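Local structure of lysin (Bacillus phage PBC5, 6ILU) at residues A[8-19]-A[73-81]; A[106-117]-A[124-132]. The protein probably binds the bacterial cell wall through an SH3b-type domain, directing the phage endolysin to its Bacillus peptidoglycan target. All coordinates share one frame; numbering follows the deposited sequence.

Contact 1 of 2, residues A[8-19]-A[73-81]; sequences EPEGIGVALSIY and KHFTIDWYK. With EDO (1,2-ethanediol), chain J; SO4 (sulfate ion), chain D.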
loop_
_atom_site.group_PDB
_atom_site.type_symbol
_atom_site.label_atom_id
_atom_site.label_comp_id
_atom_site.label_asym_id
_atom_site.label_seq_id
_atom_site.Cartn_x
_atom_site.Cartn_y
_atom_site.Cartn_z
ATOM N N GLU A 8 3.342 10.699 -5.851
ATOM C CA GLU A 8 3.563 10.796 -4.405
ATOM C C GLU A 8 4.936 10.219 -4.082
ATOM O O GLU A 8 5.218 9.063 -4.377
ATOM C CB GLU A 8 2.473 10.040 -3.629
ATOM C CG GLU A 8 1.068 10.621 -3.771
ATOM C CD GLU A 8 0.922 11.947 -3.040
ATOM O OE1 GLU A 8 1.776 12.254 -2.173
ATOM O OE2 GLU A 8 -0.055 12.678 -3.330
ATOM N N PRO A 9 5.806 11.009 -3.446
ATOM C CA PRO A 9 7.158 10.494 -3.238
ATOM C C PRO A 9 7.265 9.398 -2.181
ATOM O O PRO A 9 8.270 8.679 -2.173
ATOM C CB PRO A 9 7.939 11.738 -2.804
ATOM C CG PRO A 9 6.927 12.665 -2.282
ATOM C CD PRO A 9 5.677 12.422 -3.071
ATOM N N GLU A 10 6.278 9.258 -1.289
ATOM C CA GLU A 10 6.362 8.205 -0.283
ATOM C C GLU A 10 4.956 7.678 -0.071
ATOM O O GLU A 10 3.994 8.388 -0.375
ATOM C CB GLU A 10 6.915 8.693 1.048
ATOM C CG GLU A 10 6.106 9.822 1.667
ATOM C CD GLU A 10 6.667 10.313 3.026
ATOM O OE1 GLU A 10 7.738 9.814 3.471
ATOM O OE2 GLU A 10 6.008 11.191 3.644
ATOM N N GLY A 11 4.848 6.467 0.452
ATOM C CA GLY A 11 3.528 5.955 0.844
ATOM C C GLY A 11 2.789 5.189 -0.224
ATOM O O GLY A 11 3.116 5.274 -1.414
ATOM N N ILE A 12 1.727 4.499 0.206
ATOM C CA ILE A 12 0.887 3.746 -0.724
ATOM C C ILE A 12 -0.594 4.068 -0.555
ATOM O O ILE A 12 -1.435 3.493 -1.252
ATOM C CB ILE A 12 1.097 2.238 -0.583
ATOM C CG1 ILE A 12 0.850 1.780 0.872
ATOM C CG2 ILE A 12 2.544 1.832 -1.032
ATOM C CD1 ILE A 12 0.765 0.223 1.016
ATOM N N GLY A 13 -0.952 4.967 0.371
ATOM C CA GLY A 13 -2.370 5.310 0.519
ATOM C C GLY A 13 -2.560 6.189 1.754
ATOM O O GLY A 13 -1.568 6.544 2.411
ATOM N N VAL A 14 -3.800 6.524 2.058
ATOM C CA VAL A 14 -4.152 7.330 3.229
ATOM C C VAL A 14 -5.329 6.655 3.962
ATOM O O VAL A 14 -6.369 6.358 3.350
ATOM C CB VAL A 14 -4.532 8.783 2.814
ATOM C CG1 VAL A 14 -4.957 9.585 4.028
ATOM C CG2 VAL A 14 -3.363 9.479 2.091
ATOM N N ALA A 15 -5.194 6.461 5.272
ATOM C CA ALA A 15 -6.193 5.751 6.105
ATOM C C ALA A 15 -6.887 6.683 7.111
ATOM O O ALA A 15 -6.246 7.556 7.695
ATOM C CB ALA A 15 -5.492 4.622 6.863
ATOM N N LEU A 16 -8.186 6.513 7.289
ATOM C CA LEU A 16 -8.923 7.259 8.295
ATOM C C LEU A 16 -9.744 6.291 9.136
ATOM O O LEU A 16 -10.442 5.460 8.580
ATOM C CB LEU A 16 -9.836 8.271 7.593
ATOM C CG LEU A 16 -10.694 9.100 8.533
ATOM C CD1 LEU A 16 -9.804 10.159 9.250
ATOM C CD2 LEU A 16 -11.747 9.751 7.665
ATOM N N SER A 17 -9.609 6.361 10.459
ATOM C CA SER A 17 -10.381 5.519 11.382
ATOM C C SER A 17 -11.870 5.471 11.035
ATOM O O SER A 17 -12.473 6.519 10.761
ATOM C CB SER A 17 -10.253 6.046 12.814
ATOM O OG SER A 17 -11.032 5.255 13.722
ATOM N N ILE A 18 -12.457 4.277 11.103
ATOM C CA ILE A 18 -13.925 4.172 10.993
ATOM C C ILE A 18 -14.670 4.543 12.294
ATOM O O ILE A 18 -15.898 4.670 12.294
ATOM C CB ILE A 18 -14.381 2.743 10.568
ATOM C CG1 ILE A 18 -14.068 1.720 11.680
ATOM C CG2 ILE A 18 -13.734 2.361 9.206
ATOM C CD1 ILE A 18 -14.649 0.281 11.404
ATOM N N TYR A 19 -13.924 4.721 13.382
ATOM C CA TYR A 19 -14.516 4.992 14.711
ATOM C C TYR A 19 -14.573 6.497 14.976
ATOM O O TYR A 19 -13.933 7.277 14.271
ATOM C CB TYR A 19 -13.683 4.295 15.795
ATOM C CG TYR A 19 -13.641 2.810 15.598
ATOM C CD1 TYR A 19 -14.707 2.008 16.005
ATOM C CD2 TYR A 19 -12.569 2.209 14.964
ATOM C CE1 TYR A 19 -14.677 0.646 15.800
ATOM C CE2 TYR A 19 -12.547 0.855 14.749
ATOM C CZ TYR A 19 -13.583 0.085 15.169
ATOM O OH TYR A 19 -13.557 -1.260 14.957
ATOM N N LYS A 73 -9.247 -3.287 8.637
ATOM C CA LYS A 73 -10.693 -3.271 8.862
ATOM C C LYS A 73 -11.125 -2.105 9.782
ATOM O O LYS A 73 -12.315 -1.773 9.816
ATOM C CB LYS A 73 -11.152 -4.621 9.461
ATOM C CG LYS A 73 -10.607 -4.903 10.831
ATOM C CD LYS A 73 -10.934 -6.315 11.277
ATOM C CE LYS A 73 -10.237 -6.602 12.601
ATOM N NZ LYS A 73 -10.692 -7.884 13.239
ATOM N N HIS A 74 -10.168 -1.475 10.462
ATOM C CA HIS A 74 -10.503 -0.367 11.355
ATOM C C HIS A 74 -10.450 0.969 10.628
ATOM O O HIS A 74 -10.628 1.993 11.260
ATOM C CB HIS A 74 -9.542 -0.336 12.573
ATOM C CG HIS A 74 -9.652 -1.546 13.452
ATOM N ND1 HIS A 74 -10.847 -2.198 13.687
ATOM C CD2 HIS A 74 -8.709 -2.238 14.130
ATOM C CE1 HIS A 74 -10.639 -3.224 14.493
ATOM N NE2 HIS A 74 -9.344 -3.277 14.771
ATOM N N PHE A 75 -10.166 0.955 9.314
ATOM C CA PHE A 75 -10.018 2.211 8.541
ATOM C C PHE A 75 -10.780 2.213 7.235
ATOM O O PHE A 75 -11.088 1.145 6.716
ATOM C CB PHE A 75 -8.527 2.475 8.185
ATOM C CG PHE A 75 -7.625 2.567 9.391
ATOM C CD1 PHE A 75 -7.349 3.796 9.954
ATOM C CD2 PHE A 75 -7.143 1.419 9.998
ATOM C CE1 PHE A 75 -6.541 3.901 11.099
ATOM C CE2 PHE A 75 -6.384 1.491 11.149
ATOM C CZ PHE A 75 -6.053 2.746 11.688
ATOM N N THR A 76 -11.104 3.402 6.712
ATOM C CA THR A 76 -11.406 3.521 5.284
ATOM C C THR A 76 -10.099 3.992 4.643
ATOM O O THR A 76 -9.425 4.914 5.162
ATOM C CB THR A 76 -12.567 4.481 4.985
ATOM O OG1 THR A 76 -12.315 5.734 5.604
ATOM C CG2 THR A 76 -13.849 3.948 5.581
ATOM N N ILE A 77 -9.674 3.310 3.572
ATOM C CA ILE A 77 -8.318 3.553 3.019
ATOM C C ILE A 77 -8.465 4.008 1.585
ATOM O O ILE A 77 -9.178 3.356 0.798
ATOM C CB ILE A 77 -7.433 2.302 3.067
ATOM C CG1 ILE A 77 -7.347 1.786 4.520
ATOM C CG2 ILE A 77 -6.031 2.572 2.465
ATOM C CD1 ILE A 77 -6.807 0.364 4.631
ATOM N N ASP A 78 -7.872 5.164 1.285
ATOM C CA ASP A 78 -7.814 5.678 -0.074
ATOM C C ASP A 78 -6.441 5.283 -0.596
ATOM O O ASP A 78 -5.424 5.933 -0.275
ATOM C CB ASP A 78 -8.017 7.208 -0.113
ATOM C CG ASP A 78 -9.424 7.644 0.303
ATOM O OD1 ASP A 78 -10.429 6.955 -0.033
ATOM O OD2 ASP A 78 -9.511 8.721 0.940
ATOM N N TRP A 79 -6.388 4.183 -1.346
ATOM C CA TRP A 79 -5.089 3.684 -1.845
ATOM C C TRP A 79 -4.569 4.608 -2.933
ATOM O O TRP A 79 -5.352 5.202 -3.711
ATOM C CB TRP A 79 -5.246 2.267 -2.382
ATOM C CG TRP A 79 -5.676 1.301 -1.351
ATOM C CD1 TRP A 79 -6.955 0.809 -1.169
ATOM C CD2 TRP A 79 -4.871 0.696 -0.340
ATOM N NE1 TRP A 79 -6.984 -0.054 -0.111
ATOM C CE2 TRP A 79 -5.716 -0.153 0.420
ATOM C CE3 TRP A 79 -3.521 0.804 0.031
ATOM C CZ2 TRP A 79 -5.257 -0.889 1.500
ATOM C CZ3 TRP A 79 -3.062 0.049 1.105
ATOM C CH2 TRP A 79 -3.926 -0.779 1.838
ATOM N N TYR A 80 -3.254 4.774 -2.967
ATOM C CA TYR A 80 -2.646 5.424 -4.111
ATOM C C TYR A 80 -2.896 4.577 -5.362
ATOM O O TYR A 80 -2.930 3.349 -5.311
ATOM C CB TYR A 80 -1.153 5.632 -3.875
ATOM C CG TYR A 80 -0.839 6.693 -2.838
ATOM C CD1 TYR A 80 -1.837 7.507 -2.291
ATOM C CD2 TYR A 80 0.485 6.891 -2.427
ATOM C CE1 TYR A 80 -1.518 8.496 -1.377
ATOM C CE2 TYR A 80 0.802 7.844 -1.519
ATOM C CZ TYR A 80 -0.197 8.646 -0.983
ATOM O OH TYR A 80 0.140 9.610 -0.060
ATOM N N LYS A 81 -3.116 5.263 -6.484
ATOM C CA LYS A 81 -3.466 4.634 -7.754
ATOM C C LYS A 81 -2.264 4.634 -8.694
ATOM O O LYS A 81 -1.575 5.667 -8.871
ATOM C CB LYS A 81 -4.649 5.374 -8.418
ATOM C CG LYS A 81 -5.826 5.503 -7.468
ATOM C CD LYS A 81 -6.508 4.173 -7.308
ATOM C CE LYS A 81 -7.660 4.285 -6.305
ATOM N NZ LYS A 81 -8.426 3.030 -6.245
HETATM C C1 EDO J . 7.734 4.368 0.092
HETATM O O1 EDO J . 7.461 5.515 0.911
HETATM C C2 EDO J . 7.171 3.193 0.875
HETATM O O2 EDO J . 5.776 3.463 1.058
HETATM S S SO4 D . -10.635 0.614 -3.782
HETATM O O1 SO4 D . -10.323 0.425 -2.362
HETATM O O2 SO4 D . -12.033 0.271 -4.017
HETATM O O3 SO4 D . -9.784 -0.228 -4.611
HETATM O O4 SO4 D . -10.436 2.006 -4.171
HETATM O O HOH W 1 -8.877 7.926 3.839
HETATM O O HOH W 2 -13.531 6.317 7.996
#
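The Tyr80 ring is sandwiched between Glu8 and the backbone at Gly13. Glu8 CG sits over one face, 3.8 Å from the ring centroid, and Gly13 CA over the opposite face at 3.9 Å; both are CH-pi contacts. Glu8 chi1 of -65° sets CG anti to the carbonyl carbon and so over the ring, and the carboxylate plane stays within 27° of the ring plane. Glu10 O comes to the ring edge, 3.4 Å from Tyr80 CE2.

Backbone hydrogen bonds join strands 13-17 and 75-79 as an antiparallel pair with axes 4.5 Å apart. Val14 exchanges two with Asp78, and Leu16 two with Thr76, where Leu16 N meets Thr76 O in the carbonyl plane. The ladder runs on past each strand end: Tyr80 N gives a bond to Ile12 O (2.8 Å), and Ile18 N one to His74 O, nearly straight at 170°.

Ala15, Ile77 and Trp79 share one face of the sheet, and Phe75 and Ile12 reach it from its ends. Ala15 CB touches Phe75 CD1 at 3.7 Å, and Ile12 CD1 lies beside Trp79 CZ3 at 3.8 Å; Ile61 of strand 60-62 packs on Ala15, Phe75, Ile77 and Trp79. A sulfate, probably from the crystallisation liquor, lies at the Trp79 ring edge and is bound by Lys81 NZ. Beyond the pairing, Tyr19 N closes an ST turn on Ser17 OG.

Backbone bonds thus set the strand register, consistent with the all-beta SH3b fold, while Glu8, Glu10 O and Gly13 surround the Tyr80 ring and pack the loop before strand 13-17 on it.

Contact 2 of 2, residues A[106-117]-A[124-132]; sequences IDGSEVYNAHNR and IGGNRWIKE. With EDO (1,2-ethanediol), chain I; EDO (1,2-ethanediol), chain H; SO4 (sulfate ion), chain C; SO4 (sulfate ion), chain D.
Tyr112 lays one face of its ring over the end of Ile124: CD1 stands 3.7 Å from the ring centroid and only 6° off the normal, a well-centred CH-pi contact. The same methyl lies over the middle of the Arg128 guanidinium, so it fills the corner between two flat groups that are nearly perpendicular. Ile124 chi1 of 54° sets CG1 between the backbone N and carbonyl carbon, which carries CD1 into that corner. Ile106 extends the apolar patch, its CD1 meeting Ile130 CD1 at 3.8 Å.

Arg128 NE points almost along the C=O axis of Gly125 O (2.8 Å, nearly straight at the hydrogen), which fixes how the guanidinium is turned. Its outer nitrogens bind both oxygens of an ethanediol, probably from the crystallisation liquor, and Tyr112 OH shares one of them, so the molecule spans the two segments.

Gly125 CA lies over the centre of the His115 ring, 3.5 Å from the centroid. At the ring edge, His115 ND1 donates to Asn113 O at 2.8 Å, from above the carbonyl plane, which holds the ring's rotation.

Farther along, Arg117 grips Glu132 side-on, NE to OE2 and NH2 to OE1 (2.9 Å). Both acceptors lie in the guanidinium plane but are met from above the carboxylate plane, the two planes being 48° apart. Arg117 NH1 goes instead to the carbonyls of Glu8 and Gly11.

The contact joins strand 112-113 of the larger sheet, and the start of strand 116-118, to the loop and strand 129-131 of the three-stranded sheet in this SH3b-type domain. Both direct hydrogen bonds across it are side-chain ones, and a water links Asn113 N to Ile124 O: a two-bond salt bridge probably neutralises the Arg117 charge, while Ile124 and Gly125 shield flat polar groups whose rims still bind ethanediol or backbone oxygen.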
loop_
_atom_site.group_PDB
_atom_site.type_symbol
_atom_site.label_atom_id
_atom_site.label_comp_id
_atom_site.label_asym_id
_atom_site.label_seq_id
_atom_site.Cartn_x
_atom_site.Cartn_y
_atom_site.Cartn_z
ATOM N N ILE A 106 1.864 -5.911 -18.248
ATOM C CA ILE A 106 0.509 -5.386 -18.384
ATOM C C ILE A 106 0.457 -4.489 -19.602
ATOM O O ILE A 106 1.515 -4.101 -20.164
ATOM C CB ILE A 106 0.091 -4.595 -17.155
ATOM C CG1 ILE A 106 1.051 -3.426 -16.942
ATOM C CG2 ILE A 106 0.059 -5.545 -15.939
ATOM C CD1 ILE A 106 0.547 -2.341 -16.026
ATOM N N ASP A 107 -0.744 -4.177 -20.040
ATOM C CA ASP A 107 -0.877 -3.409 -21.279
ATOM C C ASP A 107 -1.276 -1.961 -21.023
ATOM O O ASP A 107 -1.477 -1.189 -21.950
ATOM C CB ASP A 107 -1.866 -4.084 -22.229
ATOM C CG ASP A 107 -3.310 -4.029 -21.747
ATOM O OD1 ASP A 107 -3.595 -3.567 -20.639
ATOM O OD2 ASP A 107 -4.191 -4.441 -22.533
ATOM N N GLY A 108 -1.370 -1.585 -19.757
ATOM C CA GLY A 108 -1.644 -0.195 -19.431
ATOM C C GLY A 108 -3.105 0.211 -19.492
ATOM O O GLY A 108 -3.433 1.391 -19.348
ATOM N N SER A 109 -4.010 -0.748 -19.701
ATOM C CA SER A 109 -5.416 -0.378 -19.785
ATOM C C SER A 109 -6.073 -0.256 -18.405
ATOM O O SER A 109 -7.165 0.287 -18.303
ATOM C CB SER A 109 -6.194 -1.396 -20.635
ATOM O OG SER A 109 -6.063 -2.686 -20.052
ATOM N N GLU A 110 -5.424 -0.759 -17.367
ATOM C CA GLU A 110 -6.032 -0.799 -16.023
ATOM C C GLU A 110 -5.367 0.177 -15.038
ATOM O O GLU A 110 -4.180 0.507 -15.179
ATOM C CB GLU A 110 -5.953 -2.223 -15.440
ATOM C CG GLU A 110 -6.571 -3.335 -16.306
ATOM C CD GLU A 110 -8.064 -3.225 -16.446
ATOM O OE1 GLU A 110 -8.602 -3.681 -17.489
ATOM O OE2 GLU A 110 -8.715 -2.690 -15.521
ATOM N N VAL A 111 -6.136 0.600 -14.027
ATOM C CA VAL A 111 -5.578 1.330 -12.870
ATOM C C VAL A 111 -5.438 0.350 -11.691
ATOM O O VAL A 111 -6.347 -0.460 -11.460
ATOM C CB VAL A 111 -6.482 2.493 -12.471
ATOM C CG1 VAL A 111 -5.897 3.267 -11.277
ATOM C CG2 VAL A 111 -6.746 3.399 -13.695
ATOM N N TYR A 112 -4.326 0.404 -10.965
ATOM C CA TYR A 112 -4.102 -0.498 -9.837
ATOM C C TYR A 112 -3.994 0.236 -8.524
ATOM O O TYR A 112 -3.719 1.434 -8.499
ATOM C CB TYR A 112 -2.825 -1.319 -10.037
ATOM C CG TYR A 112 -2.815 -2.043 -11.362
ATOM C CD1 TYR A 112 -2.242 -1.452 -12.495
ATOM C CD2 TYR A 112 -3.388 -3.296 -11.471
ATOM C CE1 TYR A 112 -2.268 -2.128 -13.730
ATOM C CE2 TYR A 112 -3.430 -3.983 -12.704
ATOM C CZ TYR A 112 -2.844 -3.372 -13.815
ATOM O OH TYR A 112 -2.880 -4.014 -15.024
ATOM N N ASN A 113 -4.230 -0.478 -7.419
ATOM C CA ASN A 113 -3.872 0.080 -6.111
ATOM C C ASN A 113 -2.446 -0.265 -5.749
ATOM O O ASN A 113 -2.001 -1.401 -5.979
ATOM C CB ASN A 113 -4.808 -0.452 -5.009
ATOM C CG ASN A 113 -6.202 0.082 -5.117
ATOM O OD1 ASN A 113 -6.442 1.149 -5.659
ATOM N ND2 ASN A 113 -7.145 -0.667 -4.581
ATOM N N ALA A 114 -1.705 0.714 -5.203
ATOM C CA ALA A 114 -0.343 0.481 -4.692
ATOM C C ALA A 114 -0.421 -0.438 -3.469
ATOM O O ALA A 114 -1.053 -0.047 -2.489
ATOM C CB ALA A 114 0.278 1.809 -4.290
ATOM N N HIS A 115 0.191 -1.628 -3.530
ATOM C CA HIS A 115 0.173 -2.572 -2.409
ATOM C C HIS A 115 1.427 -2.514 -1.529
ATOM O O HIS A 115 1.378 -2.936 -0.361
ATOM C CB HIS A 115 0.003 -4.011 -2.904
ATOM C CG HIS A 115 -1.403 -4.332 -3.312
ATOM N ND1 HIS A 115 -2.016 -3.727 -4.392
ATOM C CD2 HIS A 115 -2.293 -5.221 -2.816
ATOM C CE1 HIS A 115 -3.239 -4.222 -4.533
ATOM N NE2 HIS A 115 -3.443 -5.117 -3.580
ATOM N N ASN A 116 2.528 -1.976 -2.094
ATOM C CA ASN A 116 3.776 -1.792 -1.349
ATOM C C ASN A 116 4.719 -1.088 -2.297
ATOM O O ASN A 116 4.525 -1.148 -3.510
ATOM C CB ASN A 116 4.376 -3.148 -0.841
ATOM C CG ASN A 116 3.906 -3.500 0.557
ATOM O OD1 ASN A 116 3.945 -2.645 1.437
ATOM N ND2 ASN A 116 3.567 -4.775 0.808
ATOM N N ARG A 117 5.733 -0.426 -1.758
ATOM C CA ARG A 117 6.750 0.238 -2.581
ATOM C C ARG A 117 8.087 0.030 -1.918
ATOM O O ARG A 117 8.283 0.394 -0.723
ATOM C CB ARG A 117 6.510 1.758 -2.706
ATOM C CG ARG A 117 5.335 2.171 -3.507
ATOM C CD ARG A 117 5.120 3.652 -3.252
ATOM N NE ARG A 117 6.040 4.508 -4.014
ATOM C CZ ARG A 117 5.908 5.829 -4.062
ATOM N NH1 ARG A 117 4.945 6.469 -3.363
ATOM N NH2 ARG A 117 6.745 6.535 -4.822
ATOM N N ILE A 124 1.667 -3.825 -7.684
ATOM C CA ILE A 124 0.299 -3.492 -8.064
ATOM C C ILE A 124 -0.722 -4.555 -7.633
ATOM O O ILE A 124 -1.890 -4.520 -8.040
ATOM C CB ILE A 124 0.169 -3.286 -9.603
ATOM C CG1 ILE A 124 0.711 -4.523 -10.344
ATOM C CG2 ILE A 124 0.916 -2.024 -9.968
ATOM C CD1 ILE A 124 0.275 -4.608 -11.884
ATOM N N GLY A 125 -0.277 -5.490 -6.797
ATOM C CA GLY A 125 -1.131 -6.537 -6.270
ATOM C C GLY A 125 -0.866 -7.845 -6.971
ATOM O O GLY A 125 -0.489 -7.858 -8.151
ATOM N N GLY A 126 -1.003 -8.939 -6.244
ATOM C CA GLY A 126 -0.701 -10.232 -6.820
ATOM C C GLY A 126 0.786 -10.482 -6.954
ATOM O O GLY A 126 1.191 -11.286 -7.783
ATOM N N ASN A 127 1.593 -9.765 -6.159
ATOM C CA ASN A 127 3.051 -9.894 -6.185
ATOM C C ASN A 127 3.625 -9.571 -7.577
ATOM O O ASN A 127 4.338 -10.382 -8.188
ATOM C CB ASN A 127 3.543 -11.278 -5.810
ATOM C CG ASN A 127 5.061 -11.273 -5.529
ATOM O OD1 ASN A 127 5.536 -10.431 -4.737
ATOM N ND2 ASN A 127 5.827 -12.213 -6.158
ATOM N N ARG A 128 3.231 -8.423 -8.073
ATOM C CA ARG A 128 3.639 -7.935 -9.396
ATOM C C ARG A 128 4.275 -6.579 -9.242
ATOM O O ARG A 128 3.584 -5.595 -8.920
ATOM C CB ARG A 128 2.428 -7.858 -10.333
ATOM C CG ARG A 128 1.840 -9.240 -10.592
ATOM C CD ARG A 128 0.635 -9.108 -11.569
ATOM N NE ARG A 128 -0.420 -8.304 -10.925
ATOM C CZ ARG A 128 -1.475 -7.774 -11.567
ATOM N NH1 ARG A 128 -1.620 -7.961 -12.881
ATOM N NH2 ARG A 128 -2.366 -7.041 -10.876
ATOM N N TRP A 129 5.592 -6.559 -9.418
ATOM C CA TRP A 129 6.392 -5.356 -9.081
ATOM C C TRP A 129 6.844 -4.668 -10.364
ATOM O O TRP A 129 7.490 -5.296 -11.223
ATOM C CB TRP A 129 7.596 -5.731 -8.246
ATOM C CG TRP A 129 7.189 -6.296 -6.924
ATOM C CD1 TRP A 129 6.765 -7.595 -6.657
ATOM C CD2 TRP A 129 7.209 -5.610 -5.666
ATOM N NE1 TRP A 129 6.498 -7.729 -5.301
ATOM C CE2 TRP A 129 6.792 -6.533 -4.676
ATOM C CE3 TRP A 129 7.544 -4.297 -5.282
ATOM C CZ2 TRP A 129 6.697 -6.184 -3.321
ATOM C CZ3 TRP A 129 7.439 -3.946 -3.919
ATOM C CH2 TRP A 129 7.026 -4.897 -2.965
ATOM N N ILE A 130 6.518 -3.385 -10.475
ATOM C CA ILE A 130 6.869 -2.543 -11.656
ATOM C C ILE A 130 7.821 -1.427 -11.261
ATOM O O ILE A 130 7.675 -0.816 -10.203
ATOM C CB ILE A 130 5.567 -1.935 -12.254
ATOM C CG1 ILE A 130 4.657 -3.082 -12.728
ATOM C CG2 ILE A 130 5.872 -0.881 -13.386
ATOM C CD1 ILE A 130 3.280 -2.660 -13.354
ATOM N N LYS A 131 8.775 -1.116 -12.120
ATOM C CA LYS A 131 9.664 0.004 -11.845
ATOM C C LYS A 131 8.859 1.292 -11.792
ATOM O O LYS A 131 8.040 1.555 -12.702
ATOM C CB LYS A 131 10.717 0.148 -12.942
ATOM C CG LYS A 131 11.756 -0.950 -12.940
ATOM C CD LYS A 131 12.765 -0.762 -14.064
ATOM C CE LYS A 131 13.614 -2.011 -14.276
ATOM N NZ LYS A 131 14.457 -1.819 -15.490
ATOM N N GLU A 132 9.119 2.121 -10.789
ATOM C CA GLU A 132 8.290 3.320 -10.640
ATOM C C GLU A 132 8.478 4.291 -11.795
ATOM O O GLU A 132 7.600 5.134 -12.023
ATOM C CB GLU A 132 8.588 4.040 -9.319
ATOM C CG GLU A 132 8.130 3.165 -8.118
ATOM C CD GLU A 132 8.136 3.867 -6.771
ATOM O OE1 GLU A 132 8.470 5.074 -6.694
ATOM O OE2 GLU A 132 7.801 3.167 -5.781
HETATM C C1 EDO I . -4.983 -6.842 -14.694
HETATM O O1 EDO I . -3.546 -6.737 -14.874
HETATM C C2 EDO I . -5.367 -7.730 -13.521
HETATM O O2 EDO I . -5.053 -7.170 -12.218
HETATM C C1 EDO H . 0.264 -8.060 -2.477
HETATM O O1 EDO H . 0.921 -8.358 -3.714
HETATM C C2 EDO H . -0.935 -8.977 -2.254
HETATM O O2 EDO H . -1.660 -9.211 -3.466
HETATM S S SO4 C . 11.931 -2.654 -17.461
HETATM O O1 SO4 C . 13.034 -3.485 -17.010
HETATM O O2 SO4 C . 10.783 -2.699 -16.566
HETATM O O3 SO4 C . 12.500 -1.292 -17.524
HETATM O O4 SO4 C . 11.524 -3.107 -18.778
HETATM S S SO4 D . -10.635 0.614 -3.782
HETATM O O1 SO4 D . -10.323 0.425 -2.362
HETATM O O2 SO4 D . -12.033 0.271 -4.017
HETATM O O3 SO4 D . -9.784 -0.228 -4.611
HETATM O O4 SO4 D . -10.436 2.006 -4.171
HETATM O O HOH W 3 -4.468 -3.321 -7.678
#

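Overall arrangement
Contact 1 closes before contact 2 opens along the chain, and their centres stand about 17 Å apart on opposite sides of the chain's centre. They share the seven-stranded antiparallel sheet, in which strand 75-84 pairs with both 13-17 and 112-113; contact 2 also reaches the separate three-stranded sheet of 116-118, 121-123 and 129-131. Direct bridges join them: Lys81 NZ lies 2.8 Å from Asn113 OD1, a probable hydrogen bond, Ile12 CD1 packs 3.5 Å from His115 O, and both contacts touch one sulfate. The long strand 75-84 therefore runs from one half of this elongated all-beta cell-wall-binding domain into the other, tying the two halves together.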